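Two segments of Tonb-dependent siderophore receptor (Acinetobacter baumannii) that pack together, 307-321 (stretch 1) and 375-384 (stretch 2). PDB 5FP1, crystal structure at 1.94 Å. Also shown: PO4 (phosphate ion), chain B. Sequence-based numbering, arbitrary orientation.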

ATOM      1  N   SER A 307      16.117   3.385 -20.650  1.00 16.53           N
ATOM      2  CA  SER A 307      15.887   2.900 -22.025  1.00 15.56           C
ATOM      3  C   SER A 307      16.776   3.579 -23.082  1.00 18.92           C
ATOM      4  O   SER A 307      16.413   3.654 -24.239  1.00 18.69           O
ATOM      5  N   LYS A 308      17.945   4.059 -22.696  1.00 16.35           N
ATOM      6  CA  LYS A 308      18.792   4.746 -23.643  1.00 18.48           C
ATOM      7  C   LYS A 308      19.573   3.833 -24.570  1.00 23.24           C
ATOM      8  O   LYS A 308      20.227   4.329 -25.479  1.00 20.91           O
ATOM      9  N   GLY A 309      19.539   2.527 -24.342  1.00 20.06           N
ATOM     10  CA  GLY A 309      20.194   1.584 -25.247  1.00 22.24           C
ATOM     11  C   GLY A 309      21.623   1.207 -24.841  1.00 21.64           C
ATOM     12  O   GLY A 309      22.269   0.429 -25.514  1.00 20.99           O
ATOM     13  N   ASN A 310      22.137   1.768 -23.752  1.00 16.58           N
ATOM     14  CA  ASN A 310      23.503   1.464 -23.358  1.00 20.23           C
ATOM     15  C   ASN A 310      23.640   0.049 -22.901  1.00 20.54           C
ATOM     16  O   ASN A 310      24.732  -0.524 -22.983  1.00 17.93           O
ATOM     17  N   VAL A 311      22.534  -0.539 -22.474  1.00 16.98           N
ATOM     18  CA  VAL A 311      22.524  -1.927 -22.048  1.00 16.62           C
ATOM     19  C   VAL A 311      23.065  -2.874 -23.151  1.00 17.80           C
ATOM     20  O   VAL A 311      23.720  -3.861 -22.856  1.00 16.99           O
ATOM     21  N   GLY A 312      22.742  -2.560 -24.392  1.00 15.78           N
ATOM     22  CA  GLY A 312      23.176  -3.342 -25.542  1.00 19.18           C
ATOM     23  C   GLY A 312      24.650  -3.145 -25.857  1.00 20.65           C
ATOM     24  O   GLY A 312      25.196  -3.874 -26.688  1.00 20.12           O
ATOM     25  N   LYS A 313      25.293  -2.207 -25.153  1.00 20.77           N
ATOM     26  CA  LYS A 313      26.761  -2.052 -25.233  1.00 22.29           C
ATOM     27  C   LYS A 313      27.459  -2.331 -23.901  1.00 21.75           C
ATOM     28  O   LYS A 313      28.634  -1.998 -23.689  1.00 20.46           O
ATOM     29  N   GLY A 314      26.731  -3.026 -23.032  1.00 18.85           N
ATOM     30  CA  GLY A 314      27.239  -3.508 -21.759  1.00 19.77           C
ATOM     31  C   GLY A 314      27.422  -2.431 -20.688  1.00 18.71           C
ATOM     32  O   GLY A 314      28.179  -2.623 -19.737  1.00 18.75           O
ATOM     33  N   LEU A 315      26.696  -1.332 -20.830  1.00 17.36           N
ATOM     34  CA  LEU A 315      26.782  -0.215 -19.901  1.00 17.34           C
ATOM     35  C   LEU A 315      25.376   0.200 -19.386  1.00 18.11           C
ATOM     36  O   LEU A 315      24.354  -0.091 -20.004  1.00 16.51           O
ATOM     37  N   VAL A 316      25.354   0.873 -18.240  1.00 18.57           N
ATOM     38  CA  VAL A 316      24.130   1.404 -17.635  1.00 17.52           C
ATOM     39  C   VAL A 316      24.361   2.817 -17.175  1.00 17.11           C
ATOM     40  O   VAL A 316      25.242   3.071 -16.333  1.00 18.67           O
ATOM     41  N   TRP A 317      23.551   3.732 -17.703  1.00 15.38           N
ATOM     42  CA  TRP A 317      23.566   5.138 -17.336  1.00 16.34           C
ATOM     43  C   TRP A 317      22.760   5.362 -16.056  1.00 17.41           C
ATOM     44  O   TRP A 317      21.639   4.883 -15.954  1.00 17.52           O
ATOM     45  N   HIS A 318      23.345   6.063 -15.087  1.00 15.65           N
ATOM     46  CA  HIS A 318      22.683   6.313 -13.801  1.00 17.21           C
ATOM     47  C   HIS A 318      21.687   7.492 -13.895  1.00 17.30           C
ATOM     48  O   HIS A 318      21.928   8.537 -13.307  1.00 18.86           O
ATOM     49  N   ARG A 319      20.555   7.294 -14.585  1.00 15.85           N
ATOM     50  CA  ARG A 319      19.501   8.297 -14.685  1.00 16.24           C
ATOM     51  C   ARG A 319      19.028   8.686 -13.299  1.00 15.63           C
ATOM     52  O   ARG A 319      18.768   7.827 -12.477  1.00 16.58           O
ATOM     53  N   LEU A 320      18.954   9.988 -13.040  1.00 15.91           N
ATOM     54  CA  LEU A 320      18.564  10.495 -11.715  1.00 16.66           C
ATOM     55  C   LEU A 320      17.059  10.787 -11.661  1.00 15.41           C
ATOM     56  O   LEU A 320      16.518  11.422 -12.570  1.00 16.86           O
ATOM     57  N   ASN A 321      16.431  10.302 -10.599  1.00 14.25           N
ATOM     58  CA  ASN A 321      15.067  10.623 -10.201  1.00 14.77           C
ATOM     59  C   ASN A 321      15.144  11.212  -8.800  1.00 17.06           C
ATOM     60  O   ASN A 321      15.927  10.750  -7.962  1.00 15.43           O
ATOM     61  N   SER A 375      21.229  19.953 -15.182  1.00 22.47           N
ATOM     62  CA  SER A 375      20.242  18.982 -15.672  1.00 20.88           C
ATOM     63  C   SER A 375      19.404  18.514 -14.494  1.00 18.44           C
ATOM     64  O   SER A 375      19.853  18.558 -13.346  1.00 20.97           O
ATOM     65  N   SER A 376      18.200  18.053 -14.779  1.00 18.21           N
ATOM     66  CA  SER A 376      17.383  17.410 -13.776  1.00 21.19           C
ATOM     67  C   SER A 376      17.401  15.886 -13.918  1.00 21.89           C
ATOM     68  O   SER A 376      16.828  15.178 -13.074  1.00 20.34           O
ATOM     69  N   THR A 377      18.100  15.384 -14.953  1.00 19.62           N
ATOM     70  CA  THR A 377      18.077  13.972 -15.310  1.00 17.42           C
ATOM     71  C   THR A 377      19.463  13.335 -15.262  1.00 17.49           C
ATOM     72  O   THR A 377      19.622  12.198 -14.820  1.00 16.89           O
ATOM     73  N   GLY A 378      20.491  14.060 -15.712  1.00 18.78           N
ATOM     74  CA  GLY A 378      21.842  13.547 -15.643  1.00 21.67           C
ATOM     75  C   GLY A 378      22.731  13.921 -16.814  1.00 22.83           C
ATOM     76  O   GLY A 378      22.273  14.516 -17.777  1.00 21.35           O
ATOM     77  N   PHE A 379      24.001  13.545 -16.725  1.00 19.25           N
ATOM     78  CA  PHE A 379      24.968  13.834 -17.784  1.00 18.45           C
ATOM     79  C   PHE A 379      25.450  12.549 -18.464  1.00 20.47           C
ATOM     80  O   PHE A 379      25.430  11.454 -17.870  1.00 18.16           O
ATOM     81  N   TYR A 380      25.874  12.684 -19.718  1.00 20.51           N
ATOM     82  CA  TYR A 380      26.477  11.595 -20.491  1.00 20.76           C
ATOM     83  C   TYR A 380      25.556  10.391 -20.610  1.00 18.76           C
ATOM     84  O   TYR A 380      25.970   9.261 -20.380  1.00 20.76           O
ATOM     85  N   SER A 381      24.315  10.631 -20.989  1.00 18.86           N
ATOM     86  CA  SER A 381      23.357   9.550 -21.129  1.00 21.07           C
ATOM     87  C   SER A 381      23.717   8.596 -22.272  1.00 21.58           C
ATOM     88  O   SER A 381      23.138   7.518 -22.388  1.00 23.09           O
ATOM     89  N   ASP A 382      24.664   9.001 -23.111  1.00 22.32           N
ATOM     90  CA  ASP A 382      25.217   8.118 -24.135  1.00 23.85           C
ATOM     91  C   ASP A 382      26.523   7.418 -23.713  1.00 26.45           C
ATOM     92  O   ASP A 382      27.153   6.714 -24.522  1.00 24.21           O
ATOM     93  N   CYS A 383      26.903   7.570 -22.450  1.00 22.04           N
ATOM     94  CA  CYS A 383      28.079   6.901 -21.882  1.00 24.85           C
ATOM     95  C   CYS A 383      29.375   7.174 -22.679  1.00 27.74           C
ATOM     96  O   CYS A 383      30.278   6.342 -22.729  1.00 25.70           O
ATOM     97  N   SER A 384      29.469   8.364 -23.257  1.00 28.16           N
ATOM     98  CA  SER A 384      30.623   8.727 -24.096  1.00 31.85           C
ATOM     99  C   SER A 384      31.830   9.134 -23.259  1.00 30.14           C
ATOM    100  O   SER A 384      32.949   9.147 -23.734  1.00 29.87           O
TER

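A segment without regular secondary structure often exposes carbonyls that no strand partner satisfies, and a neighbouring segment can supply the missing donors from its side chains. Residues 375-384 illustrate this. Four of their carbonyls accept hydrogen bonds from stretch 1, and three of the donors are side chains. Asn310 (m) points toward the loop, and its ND2 lies 2.9 Å from Ser381 O. Lys313, p at chi1 and then extended, brings NZ to 2.7 Å from Asp382 O; NZ also makes a weak bond of 3.1 Å to Asn310 OD1, tying the two donors together. Trp317 (t) directs NE1 to Phe379 O at 2.8 Å, near the ring plane, which leaves a face free for Ser381, whose CA sits 3.4 Å from the centroid of the five-membered ring. Gly378 CA approaches CZ2 of Trp317 to 3.8 Å, and a CB there would clash with that atom. Cys383 (m) points toward stretch 1 and packs its CB 3.9 Å from Leu315 CD1.

The fourth donor is backbone: Leu320 N reaches Thr377 O at 2.9 Å. Beside it, Arg319 (t) lays its guanidinium against Thr377 CB. Arg319 NE bonds Leu320 O (2.9 Å), Arg319 NH2 donates to water 1 (3.0 Å), and Arg319 NH1 bonds phosphate O2 weakly (2.9 Å).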

ATOM      1  CB  SER A 307      14.401   3.007 -22.415  1.00 18.60           C
ATOM      2  OG  SER A 307      13.589   2.339 -21.449  1.00 17.32           O
ATOM      3  CB  LYS A 308      19.776   5.642 -22.918  1.00 18.17           C
ATOM      4  CG  LYS A 308      19.113   6.759 -22.122  1.00 20.98           C
ATOM      5  CD  LYS A 308      18.615   7.867 -23.030  1.00 23.58           C
ATOM      6  CE  LYS A 308      17.896   8.903 -22.187  1.00 27.53           C
ATOM      7  NZ  LYS A 308      17.104   9.815 -23.031  1.00 31.66           N
ATOM      8  CB  ASN A 310      24.066   2.448 -22.310  1.00 18.39           C
ATOM      9  CG  ASN A 310      23.964   3.873 -22.763  1.00 20.36           C
ATOM     10  OD1 ASN A 310      24.553   4.275 -23.769  1.00 22.38           O
ATOM     11  ND2 ASN A 310      23.188   4.648 -22.042  1.00 16.63           N
ATOM     12  CB  VAL A 311      21.111  -2.354 -21.615  1.00 19.11           C
ATOM     13  CG1 VAL A 311      21.006  -3.855 -21.449  1.00 19.80           C
ATOM     14  CG2 VAL A 311      20.727  -1.633 -20.321  1.00 18.37           C
ATOM     15  CB  LYS A 313      27.109  -0.703 -25.858  1.00 28.53           C
ATOM     16  CG  LYS A 313      26.816   0.495 -25.034  1.00 38.46           C
ATOM     17  CD  LYS A 313      26.824   1.757 -25.897  1.00 50.30           C
ATOM     18  CE  LYS A 313      27.034   2.980 -25.012  1.00 45.87           C
ATOM     19  NZ  LYS A 313      26.932   4.281 -25.719  1.00 47.69           N
ATOM     20  CB  LEU A 315      27.485   0.969 -20.575  1.00 17.71           C
ATOM     21  CG  LEU A 315      28.975   0.741 -20.952  1.00 17.80           C
ATOM     22  CD1 LEU A 315      29.468   1.895 -21.811  1.00 18.93           C
ATOM     23  CD2 LEU A 315      29.814   0.556 -19.707  1.00 19.48           C
ATOM     24  CB  VAL A 316      23.704   0.552 -16.412  1.00 17.31           C
ATOM     25  CG1 VAL A 316      22.512   1.179 -15.656  1.00 18.23           C
ATOM     26  CG2 VAL A 316      23.365  -0.837 -16.847  1.00 16.65           C
ATOM     27  CB  TRP A 317      22.935   5.968 -18.441  1.00 17.18           C
ATOM     28  CG  TRP A 317      22.821   7.434 -18.159  1.00 16.78           C
ATOM     29  CD1 TRP A 317      23.819   8.273 -17.779  1.00 19.43           C
ATOM     30  CD2 TRP A 317      21.642   8.245 -18.267  1.00 16.79           C
ATOM     31  NE1 TRP A 317      23.338   9.548 -17.618  1.00 19.60           N
ATOM     32  CE2 TRP A 317      22.004   9.560 -17.909  1.00 17.57           C
ATOM     33  CE3 TRP A 317      20.329   7.996 -18.650  1.00 18.40           C
ATOM     34  CZ2 TRP A 317      21.098  10.620 -17.928  1.00 19.81           C
ATOM     35  CZ3 TRP A 317      19.424   9.060 -18.663  1.00 16.70           C
ATOM     36  CH2 TRP A 317      19.818  10.346 -18.303  1.00 19.22           C
ATOM     37  CB  HIS A 318      23.675   6.696 -12.701  1.00 17.58           C
ATOM     38  CG  HIS A 318      24.683   5.649 -12.342  1.00 20.61           C
ATOM     39  ND1 HIS A 318      24.346   4.440 -11.765  1.00 22.04           N
ATOM     40  CD2 HIS A 318      26.040   5.673 -12.397  1.00 19.94           C
ATOM     41  CE1 HIS A 318      25.451   3.759 -11.498  1.00 22.35           C
ATOM     42  NE2 HIS A 318      26.491   4.483 -11.877  1.00 20.71           N
ATOM     43  CB  ARG A 319      18.316   7.764 -15.502  1.00 16.88           C
ATOM     44  CG  ARG A 319      17.021   8.543 -15.342  1.00 18.36           C
ATOM     45  CD  ARG A 319      17.049   9.984 -15.871  1.00 17.12           C
ATOM     46  NE  ARG A 319      15.907  10.689 -15.291  1.00 17.98           N
ATOM     47  CZ  ARG A 319      14.682  10.770 -15.807  1.00 18.92           C
ATOM     48  NH1 ARG A 319      14.406  10.295 -17.001  1.00 20.49           N
ATOM     49  NH2 ARG A 319      13.737  11.378 -15.122  1.00 19.41           N
ATOM     50  CB  LEU A 320      19.344  11.781 -11.368  1.00 16.02           C
ATOM     51  CG  LEU A 320      19.063  12.405  -9.990  1.00 15.72           C
ATOM     52  CD1 LEU A 320      20.360  13.011  -9.423  1.00 18.97           C
ATOM     53  CD2 LEU A 320      17.974  13.445 -10.052  1.00 16.85           C
ATOM     54  CB  ASN A 321      14.168   9.391 -10.172  1.00 15.51           C
ATOM     55  CG  ASN A 321      13.847   8.853 -11.586  1.00 21.44           C
ATOM     56  OD1 ASN A 321      13.682   9.603 -12.527  1.00 29.68           O
ATOM     57  ND2 ASN A 321      13.762   7.590 -11.704  1.00 30.03           N
ATOM     58  CB  SER A 375      20.960  17.774 -16.302  1.00 22.63           C
ATOM     59  OG  SER A 375      20.051  16.752 -16.692  1.00 20.69           O
ATOM     60  CB  SER A 376      15.945  17.938 -13.857  1.00 20.93           C
ATOM     61  OG  SER A 376      15.356  17.525 -15.072  1.00 20.91           O
ATOM     62  CB  THR A 377      17.436  13.767 -16.710  1.00 20.77           C
ATOM     63  OG1 THR A 377      18.136  14.554 -17.682  1.00 21.34           O
ATOM     64  CG2 THR A 377      15.930  14.162 -16.708  1.00 23.27           C
ATOM     65  CB  PHE A 379      26.155  14.623 -17.195  1.00 19.41           C
ATOM     66  CG  PHE A 379      25.763  15.906 -16.503  1.00 21.99           C
ATOM     67  CD1 PHE A 379      25.159  16.939 -17.202  1.00 22.21           C
ATOM     68  CD2 PHE A 379      26.022  16.086 -15.151  1.00 21.58           C
ATOM     69  CE1 PHE A 379      24.788  18.108 -16.559  1.00 26.80           C
ATOM     70  CE2 PHE A 379      25.672  17.261 -14.512  1.00 22.72           C
ATOM     71  CZ  PHE A 379      25.052  18.266 -15.207  1.00 21.18           C
ATOM     72  CB  TYR A 380      27.820  11.163 -19.898  1.00 23.17           C
ATOM     73  CG  TYR A 380      28.755  12.322 -19.745  1.00 23.36           C
ATOM     74  CD1 TYR A 380      29.244  12.986 -20.857  1.00 29.67           C
ATOM     75  CD2 TYR A 380      29.110  12.792 -18.496  1.00 27.72           C
ATOM     76  CE1 TYR A 380      30.075  14.082 -20.723  1.00 31.45           C
ATOM     77  CE2 TYR A 380      29.927  13.893 -18.352  1.00 30.64           C
ATOM     78  CZ  TYR A 380      30.412  14.518 -19.472  1.00 32.72           C
ATOM     79  OH  TYR A 380      31.222  15.592 -19.326  1.00 37.35           O
ATOM     80  CB  SER A 381      21.976  10.108 -21.334  1.00 22.63           C
ATOM     81  OG  SER A 381      21.875  10.761 -22.559  1.00 20.57           O
ATOM     82  CB  ASP A 382      25.443   8.890 -25.443  1.00 26.91           C
ATOM     83  CG  ASP A 382      26.514   9.972 -25.310  1.00 27.79           C
ATOM     84  OD1 ASP A 382      27.092  10.173 -24.221  1.00 27.67           O
ATOM     85  OD2 ASP A 382      26.772  10.653 -26.312  1.00 34.36           O
ATOM     86  CB  CYS A 383      27.825   5.399 -21.705  1.00 24.38           C
ATOM     87  SG  CYS A 383      26.418   5.041 -20.612  1.00 25.60           S
ATOM     88  CB  SER A 384      30.239   9.893 -25.024  1.00 32.06           C
ATOM     89  OG  SER A 384      29.776  11.005 -24.280  1.00 32.10           O
TER
HETATM   90  P   PO4 B1716      11.634   9.058 -18.884  1.00 76.68           P
HETATM   91  O1  PO4 B1716      12.673   8.806 -19.957  1.00 57.43           O
HETATM   92  O2  PO4 B1716      12.185   8.521 -17.581  1.00 48.93           O
HETATM   93  O3  PO4 B1716      10.324   8.348 -19.224  1.00 58.84           O
HETATM   94  O4  PO4 B1716      11.383  10.551 -18.756  1.00 73.89           O
HETATM   95  O   HOH W   1      14.516  13.440 -13.140  1.00 17.81           O